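Local structure of NIPSNAP domain protein (Burkholderia xenovorans, 5K9F) at residues I37-Y49 with Q61-K75. The protein is of unknown function, a NIPSNAP-family protein of the dimeric alpha-beta barrel clan whose pocket holds an oxamic acid molecule in the crystal. Numbering follows the deposited sequence.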
loop_
_atom_site.group_PDB
_atom_site.type_symbol
_atom_site.label_atom_id
_atom_site.label_comp_id
_atom_site.label_asym_id
_atom_site.label_seq_id
_atom_site.Cartn_x
_atom_site.Cartn_y
_atom_site.Cartn_z
ATOM N N ILE A 37 12.310 -4.135 -32.222
ATOM C CA ILE A 37 10.906 -4.143 -32.627
ATOM C C ILE A 37 10.115 -3.106 -31.840
ATOM O O ILE A 37 9.367 -2.305 -32.418
ATOM C CB ILE A 37 10.308 -5.549 -32.445
ATOM C CG1 ILE A 37 11.045 -6.567 -33.317
ATOM C CG2 ILE A 37 8.820 -5.543 -32.767
ATOM C CD1 ILE A 37 10.771 -7.989 -32.905
ATOM N N GLN A 38 10.268 -3.109 -30.511
ATOM C CA GLN A 38 9.470 -2.227 -29.665
ATOM C C GLN A 38 9.837 -0.764 -29.882
ATOM O O GLN A 38 8.955 0.092 -30.014
ATOM C CB GLN A 38 9.633 -2.599 -28.193
ATOM C CG GLN A 38 8.751 -1.714 -27.314
ATOM C CD GLN A 38 8.666 -2.187 -25.876
ATOM O OE1 GLN A 38 9.669 -2.570 -25.263
ATOM N NE2 GLN A 38 7.449 -2.182 -25.328
ATOM N N ALA A 39 11.137 -0.451 -29.908
ATOM C CA ALA A 39 11.548 0.926 -30.157
ATOM C C ALA A 39 11.154 1.365 -31.559
ATOM O O ALA A 39 10.792 2.527 -31.776
ATOM C CB ALA A 39 13.054 1.074 -29.952
ATOM N N GLY A 40 11.214 0.449 -32.526
ATOM C CA GLY A 40 10.804 0.795 -33.874
ATOM C C GLY A 40 9.336 1.171 -33.953
ATOM O O GLY A 40 8.961 2.101 -34.668
ATOM N N ALA A 41 8.492 0.465 -33.205
ATOM C CA ALA A 41 7.058 0.728 -33.245
ATOM C C ALA A 41 6.680 1.944 -32.410
ATOM O O ALA A 41 5.856 2.764 -32.838
ATOM C CB ALA A 41 6.288 -0.496 -32.749
ATOM N N LEU A 42 7.240 2.057 -31.205
ATOM C CA LEU A 42 6.802 3.088 -30.271
ATOM C C LEU A 42 7.495 4.422 -30.499
ATOM O O LEU A 42 6.906 5.473 -30.213
ATOM C CB LEU A 42 7.032 2.625 -28.832
ATOM C CG LEU A 42 6.236 1.385 -28.417
ATOM C CD1 LEU A 42 6.395 1.093 -26.922
ATOM C CD2 LEU A 42 4.763 1.509 -28.780
ATOM N N GLY A 43 8.743 4.448 -30.963
ATOM C CA GLY A 43 9.286 5.715 -31.435
ATOM C C GLY A 43 10.348 6.457 -30.636
ATOM O O GLY A 43 11.374 6.844 -31.206
ATOM N N ARG A 44 10.117 6.710 -29.345
ATOM C CA ARG A 44 11.056 7.470 -28.514
ATOM C C ARG A 44 11.217 6.829 -27.138
ATOM O O ARG A 44 10.422 7.092 -26.233
ATOM C CB ARG A 44 10.569 8.909 -28.391
ATOM C CG ARG A 44 11.518 9.867 -27.688
ATOM C CD ARG A 44 11.245 11.314 -28.117
ATOM N NE ARG A 44 9.859 11.729 -27.881
ATOM C CZ ARG A 44 8.962 11.957 -28.839
ATOM N NH1 ARG A 44 7.728 12.326 -28.522
ATOM N NH2 ARG A 44 9.297 11.820 -30.113
ATOM N N LEU A 45 12.267 6.016 -26.979
ATOM C CA LEU A 45 12.630 5.496 -25.658
ATOM C C LEU A 45 13.377 6.579 -24.895
ATOM O O LEU A 45 14.386 7.102 -25.385
ATOM C CB LEU A 45 13.497 4.246 -25.798
ATOM C CG LEU A 45 14.007 3.606 -24.497
ATOM C CD1 LEU A 45 12.836 3.141 -23.650
ATOM C CD2 LEU A 45 14.936 2.439 -24.807
ATOM N N LEU A 46 12.882 6.919 -23.706
ATOM C CA LEU A 46 13.495 7.949 -22.873
ATOM C C LEU A 46 14.364 7.383 -21.765
ATOM O O LEU A 46 15.233 8.098 -21.253
ATOM C CB LEU A 46 12.410 8.830 -22.240
ATOM C CG LEU A 46 11.524 9.610 -23.213
ATOM C CD1 LEU A 46 10.360 10.241 -22.457
ATOM C CD2 LEU A 46 12.320 10.676 -23.927
ATOM N N GLY A 47 14.148 6.128 -21.388
ATOM C CA GLY A 47 14.915 5.502 -20.333
ATOM C C GLY A 47 14.452 4.081 -20.110
ATOM O O GLY A 47 13.261 3.771 -20.251
ATOM N N TYR A 48 15.384 3.196 -19.781
ATOM C CA TYR A 48 15.059 1.800 -19.496
ATOM C C TYR A 48 15.988 1.383 -18.365
ATOM O O TYR A 48 17.210 1.361 -18.549
ATOM C CB TYR A 48 15.246 0.926 -20.743
ATOM C CG TYR A 48 14.377 -0.317 -20.814
ATOM C CD1 TYR A 48 14.563 -1.372 -19.939
ATOM C CD2 TYR A 48 13.401 -0.450 -21.795
ATOM C CE1 TYR A 48 13.781 -2.519 -20.028
ATOM C CE2 TYR A 48 12.613 -1.576 -21.881
ATOM C CZ TYR A 48 12.802 -2.612 -20.999
ATOM O OH TYR A 48 12.016 -3.746 -21.084
ATOM N N TYR A 49 15.422 1.081 -17.202
ATOM C CA TYR A 49 16.191 0.926 -15.971
ATOM C C TYR A 49 15.804 -0.347 -15.232
ATOM O O TYR A 49 14.730 -0.917 -15.445
ATOM C CB TYR A 49 15.942 2.102 -15.007
ATOM C CG TYR A 49 16.094 3.467 -15.612
ATOM C CD1 TYR A 49 17.360 4.023 -15.793
ATOM C CD2 TYR A 49 14.983 4.208 -15.993
ATOM C CE1 TYR A 49 17.505 5.288 -16.342
ATOM C CE2 TYR A 49 15.118 5.474 -16.535
ATOM C CZ TYR A 49 16.378 6.007 -16.704
ATOM O OH TYR A 49 16.530 7.272 -17.254
ATOM N N GLN A 61 10.444 1.575 -17.518
ATOM C CA GLN A 61 10.710 2.163 -18.822
ATOM C C GLN A 61 9.904 3.436 -19.011
ATOM O O GLN A 61 8.761 3.536 -18.569
ATOM C CB GLN A 61 10.417 1.177 -19.965
ATOM C CG GLN A 61 9.083 0.505 -19.916
ATOM C CD GLN A 61 9.042 -0.721 -20.798
ATOM O OE1 GLN A 61 8.731 -0.631 -21.979
ATOM N NE2 GLN A 61 9.371 -1.877 -20.227
ATOM N N LEU A 62 10.517 4.419 -19.659
ATOM C CA LEU A 62 9.842 5.662 -19.995
ATOM C C LEU A 62 9.834 5.822 -21.505
ATOM O O LEU A 62 10.871 5.687 -22.155
ATOM C CB LEU A 62 10.513 6.871 -19.338
ATOM C CG LEU A 62 10.240 6.981 -17.833
ATOM C CD1 LEU A 62 11.221 6.143 -17.031
ATOM C CD2 LEU A 62 10.279 8.435 -17.397
ATOM N N TRP A 63 8.652 6.103 -22.048
ATOM C CA TRP A 63 8.444 6.303 -23.482
ATOM C C TRP A 63 7.773 7.646 -23.715
ATOM O O TRP A 63 6.881 8.036 -22.958
ATOM C CB TRP A 63 7.551 5.199 -24.072
ATOM C CG TRP A 63 8.143 3.831 -24.000
ATOM C CD1 TRP A 63 7.981 2.921 -22.997
ATOM C CD2 TRP A 63 9.001 3.219 -24.968
ATOM N NE1 TRP A 63 8.684 1.767 -23.289
ATOM C CE2 TRP A 63 9.325 1.935 -24.486
ATOM C CE3 TRP A 63 9.540 3.639 -26.192
ATOM C CZ2 TRP A 63 10.150 1.060 -25.196
ATOM C CZ3 TRP A 63 10.352 2.771 -26.893
ATOM C CH2 TRP A 63 10.656 1.499 -26.386
ATOM N N GLY A 64 8.197 8.349 -24.764
ATOM C CA GLY A 64 7.617 9.632 -25.130
ATOM C C GLY A 64 6.763 9.509 -26.386
ATOM O O GLY A 64 7.192 8.925 -27.382
ATOM N N PHE A 65 5.561 10.090 -26.326
ATOM C CA PHE A 65 4.617 10.046 -27.438
ATOM C C PHE A 65 4.141 11.444 -27.797
ATOM O O PHE A 65 4.000 12.310 -26.928
ATOM C CB PHE A 65 3.408 9.175 -27.099
ATOM C CG PHE A 65 3.757 7.743 -26.836
ATOM C CD1 PHE A 65 3.977 6.869 -27.886
ATOM C CD2 PHE A 65 3.840 7.262 -25.534
ATOM C CE1 PHE A 65 4.288 5.530 -27.652
ATOM C CE2 PHE A 65 4.164 5.933 -25.289
ATOM C CZ PHE A 65 4.381 5.064 -26.345
ATOM N N ASP A 66 3.889 11.656 -29.096
ATOM C CA ASP A 66 3.355 12.938 -29.544
ATOM C C ASP A 66 1.988 13.215 -28.938
ATOM O O ASP A 66 1.638 14.375 -28.690
ATOM C CB ASP A 66 3.249 12.970 -31.070
ATOM C CG ASP A 66 4.592 12.877 -31.756
ATOM O OD1 ASP A 66 5.615 13.201 -31.117
ATOM O OD2 ASP A 66 4.619 12.490 -32.949
ATOM N N SER A 67 1.203 12.171 -28.704
ATOM C CA SER A 67 -0.157 12.312 -28.209
ATOM C C SER A 67 -0.634 10.954 -27.726
ATOM O O SER A 67 -0.047 9.918 -28.048
ATOM C CB SER A 67 -1.103 12.836 -29.291
ATOM O OG SER A 67 -1.231 11.895 -30.345
ATOM N N PHE A 68 -1.727 10.970 -26.964
ATOM C CA PHE A 68 -2.354 9.712 -26.573
ATOM C C PHE A 68 -2.840 8.943 -27.800
ATOM O O PHE A 68 -2.684 7.715 -27.875
ATOM C CB PHE A 68 -3.506 10.000 -25.608
ATOM C CG PHE A 68 -4.109 8.780 -24.973
ATOM C CD1 PHE A 68 -3.686 8.362 -23.731
ATOM C CD2 PHE A 68 -5.135 8.080 -25.603
ATOM C CE1 PHE A 68 -4.253 7.252 -23.122
ATOM C CE2 PHE A 68 -5.705 6.972 -25.000
ATOM C CZ PHE A 68 -5.268 6.556 -23.765
ATOM N N GLU A 69 -3.417 9.655 -28.779
ATOM C CA GLU A 69 -3.875 9.008 -30.005
ATOM C C GLU A 69 -2.733 8.279 -30.699
ATOM O O GLU A 69 -2.904 7.151 -31.178
ATOM C CB GLU A 69 -4.495 10.043 -30.946
ATOM N N ASP A 70 -1.557 8.906 -30.764
ATOM C CA ASP A 70 -0.438 8.239 -31.421
ATOM C C ASP A 70 0.083 7.072 -30.591
ATOM O O ASP A 70 0.507 6.054 -31.149
ATOM C CB ASP A 70 0.687 9.224 -31.709
ATOM C CG ASP A 70 1.524 8.802 -32.909
ATOM O OD1 ASP A 70 0.935 8.428 -33.951
ATOM O OD2 ASP A 70 2.765 8.836 -32.810
ATOM N N ARG A 71 0.087 7.204 -29.262
ATOM C CA ARG A 71 0.418 6.059 -28.424
ATOM C C ARG A 71 -0.513 4.888 -28.722
ATOM O O ARG A 71 -0.067 3.745 -28.859
ATOM C CB ARG A 71 0.349 6.452 -26.941
ATOM C CG ARG A 71 0.524 5.284 -25.991
ATOM C CD ARG A 71 0.363 5.737 -24.553
ATOM N NE ARG A 71 0.533 4.621 -23.622
ATOM C CZ ARG A 71 -0.462 3.831 -23.219
ATOM N NH1 ARG A 71 -1.697 4.024 -23.662
ATOM N NH2 ARG A 71 -0.220 2.845 -22.370
ATOM N N THR A 72 -1.817 5.153 -28.825
ATOM C CA THR A 72 -2.763 4.078 -29.124
ATOM C C THR A 72 -2.420 3.417 -30.450
ATOM O O THR A 72 -2.379 2.187 -30.559
ATOM C CB THR A 72 -4.190 4.629 -29.153
ATOM O OG1 THR A 72 -4.532 5.106 -27.848
ATOM C CG2 THR A 72 -5.172 3.537 -29.545
ATOM N N ARG A 73 -2.143 4.231 -31.467
ATOM C CA ARG A 73 -1.836 3.694 -32.791
ATOM C C ARG A 73 -0.574 2.837 -32.752
ATOM O O ARG A 73 -0.542 1.723 -33.288
ATOM C CB ARG A 73 -1.678 4.855 -33.777
ATOM C CG ARG A 73 -1.528 4.450 -35.240
ATOM C CD ARG A 73 -1.280 5.677 -36.130
ATOM N NE ARG A 73 -0.011 6.336 -35.822
ATOM C CZ ARG A 73 1.153 6.007 -36.371
ATOM N NH1 ARG A 73 1.209 5.038 -37.276
ATOM N NH2 ARG A 73 2.261 6.648 -36.023
ATOM N N ARG A 74 0.476 3.343 -32.106
ATOM C CA ARG A 74 1.748 2.632 -32.108
ATOM C C ARG A 74 1.678 1.367 -31.264
ATOM O O ARG A 74 2.302 0.355 -31.605
ATOM C CB ARG A 74 2.858 3.568 -31.621
ATOM C CG ARG A 74 3.159 4.687 -32.635
ATOM C CD ARG A 74 4.139 5.717 -32.069
ATOM N NE ARG A 74 4.554 6.728 -33.050
ATOM C CZ ARG A 74 5.658 6.642 -33.793
ATOM N NH1 ARG A 74 6.447 5.580 -33.693
ATOM N NH2 ARG A 74 5.972 7.611 -34.644
ATOM N N LYS A 75 0.933 1.400 -30.153
ATOM C CA LYS A 75 0.796 0.194 -29.341
ATOM C C LYS A 75 0.063 -0.912 -30.089
ATOM O O LYS A 75 0.384 -2.095 -29.923
ATOM C CB LYS A 75 0.078 0.517 -28.028
ATOM C CG LYS A 75 0.957 1.215 -27.023
ATOM C CD LYS A 75 0.167 1.605 -25.778
ATOM C CE LYS A 75 -0.300 0.381 -24.979
ATOM N NZ LYS A 75 0.831 -0.489 -24.542
HETATM O O HOH W 1 9.744 -3.798 -22.707
HETATM O O HOH W 2 6.915 -2.217 -22.595
HETATM O O HOH W 3 8.705 5.327 -35.304
HETATM O O HOH W 4 6.937 8.151 -30.021
HETATM O O HOH W 5 7.831 6.083 -27.649
#
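Gln61 sets its CB over a face of the Tyr48 ring, the two side chains running alongside each other. A glutamine suits this buried spot because both ends of its amide find partners: OE1 takes the indole N-H of Trp63 on a lone pair (NE1 to OE1, 2.7 Å) and also a water held by Gln38 NE2, while NE2 gives to a second water shared with Gln38 OE1 and Tyr48 OH. Gln38 OE1 is also hydrogen-bonded to Tyr30 OH; Gln38 touches the oxamic acid, consistent with this network positioning its amide. Leu62 O receives Leu46 N at 2.8 Å and, weakly, Gly47 N, a classic beta bulge; within the Gly47-Leu62 pair, Leu62 N donates to Gly47 O. These antiparallel strands, with helices packed on one face, belong to the ferredoxin-like fold of dimeric alpha-beta barrel proteins, and at Tyr49 the sheet runs on into a second subunit. Trp63 is clamped between two leucines: Leu45 CD1 lies 3.7 Å from the centroid of its six-membered ring on one face and Leu42 CD1 3.9 Å from it on the other, both CH-pi contacts. A broad indole thus joins strand to helix, with Ala39 CA at its edge. Gly64, with no side chain, lets Leu46 CD1 and the Arg44 guanidinium lie close; its N-H meets Arg44 O almost straight (173°). Phe65, a buried aromatic, extends the apolar packing against Leu42 CB. Asp66 OD1 meets Arg44 NH1 in a long, weak salt bridge. In helix 68-79, Asp70 OD2 forms a salt bridge with Arg74 NE, steadying an extended arm whose NH1 hydrogen-bonds Ala41 O at 3.0 Å, from above the carbonyl plane; a long cation suits the carbonyls ending helix 35-42.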